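Naphthalene dioxygenase large subunit (Rhodococcus sp., PDB 2B1X) is the large subunit of a Rieske-type dioxygenase, holding a [2Fe-2S] cluster in its Rieske domain and an iron(III) ion in its catalytic domain. Local coordinates at residues 35-38 / 39-43; 168-171 / 172-176; 327-330 / 331-335. All blocks are in the same frame, centred on the assembly; numbering follows the deposited sequence.

Contact 1: 35-38 / 39-43; sequences DVER and ERIFG
Arg40 N gives a nearly straight helical bond to Val36 O (2.8 Å, N-H...O angle 167°), whereas the next carbonyl, Glu37 O, accepts two donors, Ile41 N at 2.8 Å and Phe42 N at 3.2 Å. Over the first bond Val36 and Arg40 run side by side, the methyl CG1 against the CG and CD methylenes of the arginine at 4.1 Å. With its aliphatic part packed so, Arg40 carries its guanidinium on to Glu438 and the carbonyl of Met435. In this C-terminal part of helix 31-40, Glu37 O thus takes an i+5 donor beside the usual i+4, so the turn widens in the pi-helical sense. Glu37, buried like Ile41 and with CG anti to its backbone N (chi1 -178°), sends its stem past Ile41, CG lying 4.0 Å from Ile41 CB. Its carboxylate stands almost perpendicular to the Phe42 ring, OE1 4.0 Å from Phe42 CE1, and is satisfied by Trp203, Trp431 and Lys204, which would favour the charged form. Ile41 CG2 sits 3.7 Å above the plane of the Phe42 ring, over its centre. Asp35 and Glu39 are exposed; Arg38 NH1 reaches back to Asp35 OD1 (2.8 Å), while Arg38 NE pairs with Glu68.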
loop_
_atom_site.group_PDB
_atom_site.type_symbol
_atom_site.label_atom_id
_atom_site.label_comp_id
_atom_site.label_asym_id
_atom_site.label_seq_id
_atom_site.Cartn_x
_atom_site.Cartn_y
_atom_site.Cartn_z
ATOM N N ASP A 35 -10.692 16.924 -3.257
ATOM C CA ASP A 35 -10.547 17.226 -4.683
ATOM C C ASP A 35 -10.938 18.664 -5.011
ATOM O O ASP A 35 -10.242 19.339 -5.775
ATOM C CB ASP A 35 -11.379 16.273 -5.554
ATOM C CG ASP A 35 -10.769 14.891 -5.661
ATOM O OD1 ASP A 35 -9.528 14.758 -5.505
ATOM O OD2 ASP A 35 -11.473 13.874 -5.964
ATOM N N VAL A 36 -12.043 19.126 -4.434
ATOM C CA VAL A 36 -12.497 20.505 -4.635
ATOM C C VAL A 36 -11.487 21.497 -4.028
ATOM O O VAL A 36 -11.071 22.478 -4.683
ATOM C CB VAL A 36 -13.919 20.698 -4.067
ATOM C CG1 VAL A 36 -14.302 22.175 -4.070
ATOM C CG2 VAL A 36 -14.895 19.880 -4.910
ATOM N N GLU A 37 -11.041 21.190 -2.818
ATOM C CA GLU A 37 -10.043 22.000 -2.105
ATOM C C GLU A 37 -8.725 22.165 -2.878
ATOM O O GLU A 37 -8.104 23.234 -2.870
ATOM C CB GLU A 37 -9.784 21.346 -0.769
ATOM C CG GLU A 37 -8.814 22.037 0.175
ATOM C CD GLU A 37 -8.511 21.135 1.366
ATOM O OE1 GLU A 37 -7.765 20.115 1.184
ATOM O OE2 GLU A 37 -9.058 21.416 2.475
ATOM N N ARG A 38 -8.300 21.121 -3.550
ATOM C CA ARG A 38 -7.079 21.178 -4.349
ATOM C C ARG A 38 -7.156 22.321 -5.351
ATOM O O ARG A 38 -6.204 23.060 -5.516
ATOM C CB ARG A 38 -6.863 19.837 -5.095
ATOM C CG ARG A 38 -5.689 19.816 -6.056
ATOM C CD ARG A 38 -5.596 18.527 -6.915
ATOM N NE ARG A 38 -5.175 17.340 -6.141
ATOM C CZ ARG A 38 -5.976 16.321 -5.806
ATOM N NH1 ARG A 38 -7.250 16.307 -6.157
ATOM N NH2 ARG A 38 -5.475 15.281 -5.123
ATOM N N GLU A 39 -8.286 22.453 -6.039
ATOM C CA GLU A 39 -8.438 23.560 -6.967
ATOM C C GLU A 39 -8.753 24.885 -6.238
ATOM O O GLU A 39 -8.119 25.930 -6.489
ATOM C CB GLU A 39 -9.552 23.234 -7.952
ATOM C CG GLU A 39 -9.788 24.309 -9.007
ATOM C CD GLU A 39 -11.084 24.090 -9.766
ATOM O OE1 GLU A 39 -11.126 23.147 -10.593
ATOM O OE2 GLU A 39 -12.057 24.854 -9.523
ATOM N N ARG A 40 -9.741 24.851 -5.349
ATOM C CA ARG A 40 -10.313 26.080 -4.835
ATOM C C ARG A 40 -9.464 26.727 -3.770
ATOM O O ARG A 40 -9.462 27.959 -3.672
ATOM C CB ARG A 40 -11.747 25.882 -4.378
ATOM C CG ARG A 40 -12.610 25.564 -5.561
ATOM C CD ARG A 40 -14.001 26.028 -5.501
ATOM N NE ARG A 40 -14.691 25.683 -6.745
ATOM C CZ ARG A 40 -16.004 25.751 -6.931
ATOM N NH1 ARG A 40 -16.810 26.160 -5.938
ATOM N NH2 ARG A 40 -16.491 25.412 -8.123
ATOM N N ILE A 41 -8.718 25.925 -3.003
ATOM C CA ILE A 41 -7.726 26.514 -2.092
ATOM C C ILE A 41 -6.334 26.555 -2.709
ATOM O O ILE A 41 -5.806 27.623 -2.897
ATOM C CB ILE A 41 -7.700 25.814 -0.690
ATOM C CG1 ILE A 41 -8.740 26.457 0.240
ATOM C CG2 ILE A 41 -6.371 25.979 -0.039
ATOM C CD1 ILE A 41 -10.127 26.017 0.002
ATOM N N PHE A 42 -5.779 25.392 -3.063
ATOM C CA PHE A 42 -4.371 25.304 -3.454
ATOM C C PHE A 42 -4.088 25.819 -4.854
ATOM O O PHE A 42 -2.943 26.169 -5.173
ATOM C CB PHE A 42 -3.784 23.906 -3.160
ATOM C CG PHE A 42 -3.709 23.599 -1.679
ATOM C CD1 PHE A 42 -4.639 22.727 -1.080
ATOM C CD2 PHE A 42 -2.767 24.224 -0.870
ATOM C CE1 PHE A 42 -4.618 22.488 0.260
ATOM C CE2 PHE A 42 -2.718 23.981 0.503
ATOM C CZ PHE A 42 -3.637 23.117 1.083
ATOM N N GLY A 43 -5.132 25.905 -5.675
ATOM C CA GLY A 43 -5.012 26.553 -6.963
ATOM C C GLY A 43 -5.188 28.066 -6.943
ATOM O O GLY A 43 -4.999 28.717 -7.975
#

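Contact 2: 168-171 / 172-176; sequences DYLG and DLKFY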
loop_
_atom_site.group_PDB
_atom_site.type_symbol
_atom_site.label_atom_id
_atom_site.label_comp_id
_atom_site.label_asym_id
_atom_site.label_seq_id
_atom_site.Cartn_x
_atom_site.Cartn_y
_atom_site.Cartn_z
ATOM N N ASP A 168 -0.910 42.250 -0.264
ATOM C CA ASP A 168 -2.345 42.393 0.025
ATOM C C ASP A 168 -2.902 41.137 0.736
ATOM O O ASP A 168 -3.706 41.223 1.676
ATOM C CB ASP A 168 -3.120 42.673 -1.268
ATOM C CG ASP A 168 -2.964 44.137 -1.754
ATOM O OD1 ASP A 168 -2.306 44.956 -1.086
ATOM O OD2 ASP A 168 -3.465 44.539 -2.813
ATOM N N TYR A 169 -2.452 39.972 0.281
ATOM C CA TYR A 169 -2.894 38.701 0.856
ATOM C C TYR A 169 -2.496 38.559 2.327
ATOM O O TYR A 169 -3.281 38.077 3.162
ATOM C CB TYR A 169 -2.313 37.565 0.025
ATOM C CG TYR A 169 -2.669 36.161 0.464
ATOM C CD1 TYR A 169 -3.882 35.592 0.117
ATOM C CD2 TYR A 169 -1.774 35.403 1.200
ATOM C CE1 TYR A 169 -4.202 34.271 0.504
ATOM C CE2 TYR A 169 -2.087 34.091 1.593
ATOM C CZ TYR A 169 -3.297 33.538 1.227
ATOM O OH TYR A 169 -3.606 32.237 1.578
ATOM N N LEU A 170 -1.278 38.972 2.648
ATOM C CA LEU A 170 -0.819 38.927 4.021
ATOM C C LEU A 170 -1.527 40.038 4.810
ATOM O O LEU A 170 -1.985 39.823 5.958
ATOM C CB LEU A 170 0.705 39.040 4.075
ATOM C CG LEU A 170 1.446 37.876 3.372
ATOM C CD1 LEU A 170 2.930 38.183 3.363
ATOM C CD2 LEU A 170 1.170 36.489 3.985
ATOM N N GLY A 171 -1.668 41.211 4.174
ATOM C CA GLY A 171 -2.377 42.314 4.798
ATOM C C GLY A 171 -1.836 42.659 6.173
ATOM O O GLY A 171 -0.620 42.834 6.356
ATOM N N ASP A 172 -2.741 42.754 7.152
ATOM C CA ASP A 172 -2.391 43.179 8.496
ATOM C C ASP A 172 -1.475 42.184 9.214
ATOM O O ASP A 172 -0.806 42.537 10.187
ATOM C CB ASP A 172 -3.660 43.393 9.317
ATOM C CG ASP A 172 -4.385 44.700 8.968
ATOM O OD1 ASP A 172 -3.795 45.598 8.337
ATOM O OD2 ASP A 172 -5.574 44.912 9.301
ATOM N N LEU A 173 -1.452 40.940 8.735
ATOM C CA LEU A 173 -0.538 39.945 9.275
ATOM C C LEU A 173 0.929 40.357 9.175
ATOM O O LEU A 173 1.734 39.964 10.019
ATOM C CB LEU A 173 -0.750 38.597 8.602
ATOM C CG LEU A 173 -0.685 37.285 9.376
ATOM C CD1 LEU A 173 0.407 36.383 8.820
ATOM C CD2 LEU A 173 -0.642 37.367 10.907
ATOM N N LYS A 174 1.268 41.186 8.182
ATOM C CA LYS A 174 2.651 41.646 8.009
ATOM C C LYS A 174 3.253 42.258 9.279
ATOM O O LYS A 174 4.429 42.029 9.582
ATOM C CB LYS A 174 2.781 42.600 6.811
ATOM C CG LYS A 174 2.456 41.890 5.469
ATOM C CD LYS A 174 2.943 42.671 4.234
ATOM C CE LYS A 174 2.277 44.049 4.090
ATOM N NZ LYS A 174 0.782 43.921 4.158
ATOM N N PHE A 175 2.447 43.021 10.019
ATOM C CA PHE A 175 2.838 43.630 11.303
ATOM C C PHE A 175 3.425 42.610 12.294
ATOM O O PHE A 175 4.409 42.884 12.973
ATOM C CB PHE A 175 1.617 44.322 11.921
ATOM C CG PHE A 175 1.871 44.959 13.274
ATOM C CD1 PHE A 175 1.778 44.212 14.444
ATOM C CD2 PHE A 175 2.156 46.316 13.375
ATOM C CE1 PHE A 175 2.003 44.809 15.679
ATOM C CE2 PHE A 175 2.367 46.915 14.604
ATOM C CZ PHE A 175 2.298 46.162 15.761
ATOM N N TYR A 176 2.830 41.426 12.329
ATOM C CA TYR A 176 3.212 40.357 13.252
ATOM C C TYR A 176 4.317 39.490 12.678
ATOM O O TYR A 176 5.200 39.073 13.405
ATOM C CB TYR A 176 1.978 39.511 13.609
ATOM C CG TYR A 176 0.917 40.354 14.266
ATOM C CD1 TYR A 176 -0.192 40.813 13.545
ATOM C CD2 TYR A 176 1.044 40.743 15.606
ATOM C CE1 TYR A 176 -1.170 41.634 14.152
ATOM C CE2 TYR A 176 0.088 41.549 16.210
ATOM C CZ TYR A 176 -1.025 41.991 15.493
ATOM O OH TYR A 176 -1.966 42.830 16.114
#
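Lys174 bends back over Gly171 and closes the kink between two short helices with its own ammonium group. Gly171 O takes two bonds from this one residue: the backbone N of Lys174 at 3.1 Å, standing above the carbonyl plane, and its NZ at 2.8 Å, arriving from the opposite face. The side chain can return because it folds at both of its last torsions (chi3 -62°, chi4 -52°), curling round the oxygen. NZ also donates to the carbonyl of Glu167, so the ammonium bridges an oxygen in the first part of helix 166-170 and that of Gly171, just beyond its C-terminal end; a lysine, with a long flexible stem and several N-H bonds, suits that task. Leu170 O is met by Leu173 N at 3.0 Å, from above its plane and with a rather bent N-H...O angle of 139°. Gly171 itself leaves helical geometry with positive phi, which a residue without a side chain adopts most easily, and so the chain can turn from helix 166-170 into helix 174-181. Leu170 CB packs on Lys174 CG at 3.6 Å, so the aliphatic part of the lysine lies against the leucine before the chain curls back. The kink lies between sheet elements: Leu170 and Lys174 rest on Tyr151 of strand 147-151, Leu170 and Leu173 on Val298 of strand 293-298, and Leu173 also on Leu251 of strand 250-254.

Contact 3: 327-330 / 331-335; sequences HPLG and PDKME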
loop_
_atom_site.group_PDB
_atom_site.type_symbol
_atom_site.label_atom_id
_atom_site.label_comp_id
_atom_site.label_asym_id
_atom_site.label_seq_id
_atom_site.Cartn_x
_atom_site.Cartn_y
_atom_site.Cartn_z
ATOM N N HIS A 327 1.761 19.787 4.362
ATOM C CA HIS A 327 1.595 19.553 2.926
ATOM C C HIS A 327 0.488 18.525 2.595
ATOM O O HIS A 327 0.563 17.389 3.025
ATOM C CB HIS A 327 2.922 19.162 2.256
ATOM C CG HIS A 327 2.803 19.086 0.783
ATOM N ND1 HIS A 327 2.933 17.897 0.090
ATOM C CD2 HIS A 327 2.469 20.029 -0.129
ATOM C CE1 HIS A 327 2.729 18.123 -1.195
ATOM N NE2 HIS A 327 2.419 19.400 -1.348
ATOM N N PRO A 328 -0.525 18.907 1.816
ATOM C CA PRO A 328 -1.630 17.981 1.515
ATOM C C PRO A 328 -1.304 16.821 0.540
ATOM O O PRO A 328 -0.935 17.031 -0.652
ATOM C CB PRO A 328 -2.696 18.898 0.884
ATOM C CG PRO A 328 -1.902 19.957 0.198
ATOM C CD PRO A 328 -0.711 20.227 1.163
ATOM N N LEU A 329 -1.508 15.601 1.020
ATOM C CA LEU A 329 -1.191 14.410 0.217
ATOM C C LEU A 329 -2.500 13.705 -0.188
ATOM O O LEU A 329 -2.577 13.074 -1.239
ATOM C CB LEU A 329 -0.287 13.468 1.010
ATOM C CG LEU A 329 1.193 13.821 1.117
ATOM C CD1 LEU A 329 1.940 12.701 1.860
ATOM C CD2 LEU A 329 1.794 14.037 -0.294
ATOM N N GLY A 330 -3.520 13.802 0.665
ATOM C CA GLY A 330 -4.840 13.238 0.362
ATOM C C GLY A 330 -5.769 13.646 1.510
ATOM O O GLY A 330 -5.334 14.409 2.425
ATOM N N PRO A 331 -7.021 13.196 1.460
ATOM C CA PRO A 331 -8.008 13.549 2.496
ATOM C C PRO A 331 -7.499 13.126 3.881
ATOM O O PRO A 331 -7.786 13.802 4.918
ATOM C CB PRO A 331 -9.244 12.728 2.113
ATOM C CG PRO A 331 -8.713 11.659 1.153
ATOM C CD PRO A 331 -7.579 12.300 0.416
ATOM N N ASP A 332 -6.710 12.043 3.900
ATOM C CA ASP A 332 -6.325 11.470 5.174
ATOM C C ASP A 332 -4.826 11.355 5.359
ATOM O O ASP A 332 -4.357 10.541 6.160
ATOM C CB ASP A 332 -6.998 10.103 5.380
ATOM C CG ASP A 332 -6.705 9.159 4.277
ATOM O OD1 ASP A 332 -5.886 9.506 3.377
ATOM O OD2 ASP A 332 -7.297 8.054 4.209
ATOM N N LYS A 333 -4.074 12.190 4.644
ATOM C CA LYS A 333 -2.633 12.071 4.646
ATOM C C LYS A 333 -1.932 13.412 4.408
ATOM O O LYS A 333 -2.371 14.216 3.611
ATOM C CB LYS A 333 -2.234 11.044 3.579
ATOM C CG LYS A 333 -0.813 10.470 3.717
ATOM C CD LYS A 333 -0.520 9.477 2.571
ATOM C CE LYS A 333 0.945 9.064 2.519
ATOM N NZ LYS A 333 1.241 7.990 1.449
ATOM N N MET A 334 -0.874 13.692 5.156
ATOM C CA MET A 334 -0.117 14.890 4.860
ATOM C C MET A 334 1.371 14.624 5.025
ATOM O O MET A 334 1.751 13.632 5.658
ATOM C CB MET A 334 -0.607 16.046 5.749
ATOM C CG MET A 334 -0.254 15.858 7.262
ATOM S SD MET A 334 -0.241 17.453 8.140
ATOM C CE MET A 334 -0.894 16.933 9.732
ATOM N N GLU A 335 2.202 15.507 4.472
ATOM C CA GLU A 335 3.657 15.453 4.707
ATOM C C GLU A 335 4.003 16.732 5.453
ATOM O O GLU A 335 3.691 17.818 4.962
ATOM C CB GLU A 335 4.438 15.358 3.387
ATOM C CG GLU A 335 5.976 15.334 3.499
ATOM C CD GLU A 335 6.672 15.077 2.154
ATOM O OE1 GLU A 335 6.024 14.611 1.190
ATOM O OE2 GLU A 335 7.876 15.323 2.030
#
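Leu329 lies across Lys333 at the end of a beta hairpin, and its side chain covers the opposing strand. Its CB is 3.4 Å from Lys333 O; CG passes over the peptide that follows Met334, 3.9 Å from Glu335 N; and CD1 ends among Lys333 CE (3.8 Å), Met334 C and Glu335 CB. CG stands anti to the carbonyl carbon (chi1 -78°), which directs the branched tip along the partner strand, where a leucine can cover both the lysine methylenes and the glutamate stem. Lys333 itself is fully extended. The backbone beneath is a classic beta bulge: Leu329 N and Gly330 N both donate to Lys333 O, at 3.1 and 3.2 Å, from the same face of its plane. Beyond it a type I turn runs from Gly330 to Lys333, with Pro331, whose fixed phi fits the second position, closed by a weak bond from Lys333 N to Gly330 O. Further from the turn, His327 and Glu335 form a hydrogen-bonded antiparallel pair, Glu335 N reaching His327 O at 2.9 Å in the carbonyl plane. His327 NE2 makes a weak hydrogen bond to Ser67 O, while ND1, 4.6 Å from Glu335 OE1, is buried with no partner in the model. Glu335 OE2 meets Arg196 in a salt bridge, which would probably keep the carboxylate ionised, and its hydrogen bond to Thr162 of the small subunit joins the hairpin to that chain.

In the fold
From the N terminus, contact 1 comes first, at the end of helix 31-40, then contact 2 at the bend between helices 166-170 and 174-181, and last contact 3 at the hairpin of strands 318-330 and 333-343. Each closes only a local turn, and the three follow in series, neither nested nor crossed. Contacts 1 and 3 nevertheless meet in space: Phe42 CZ packs on Pro328 CG at 3.7 Å, joining the chain near the end of helix 31-40 to the large antiparallel sheet. Contact 2, with its centre about 27 Å from that of contact 3 and on the opposite side of the chain's centre, packs against strands 250-254 and 293-298 of the same sheet and also against strand 147-151.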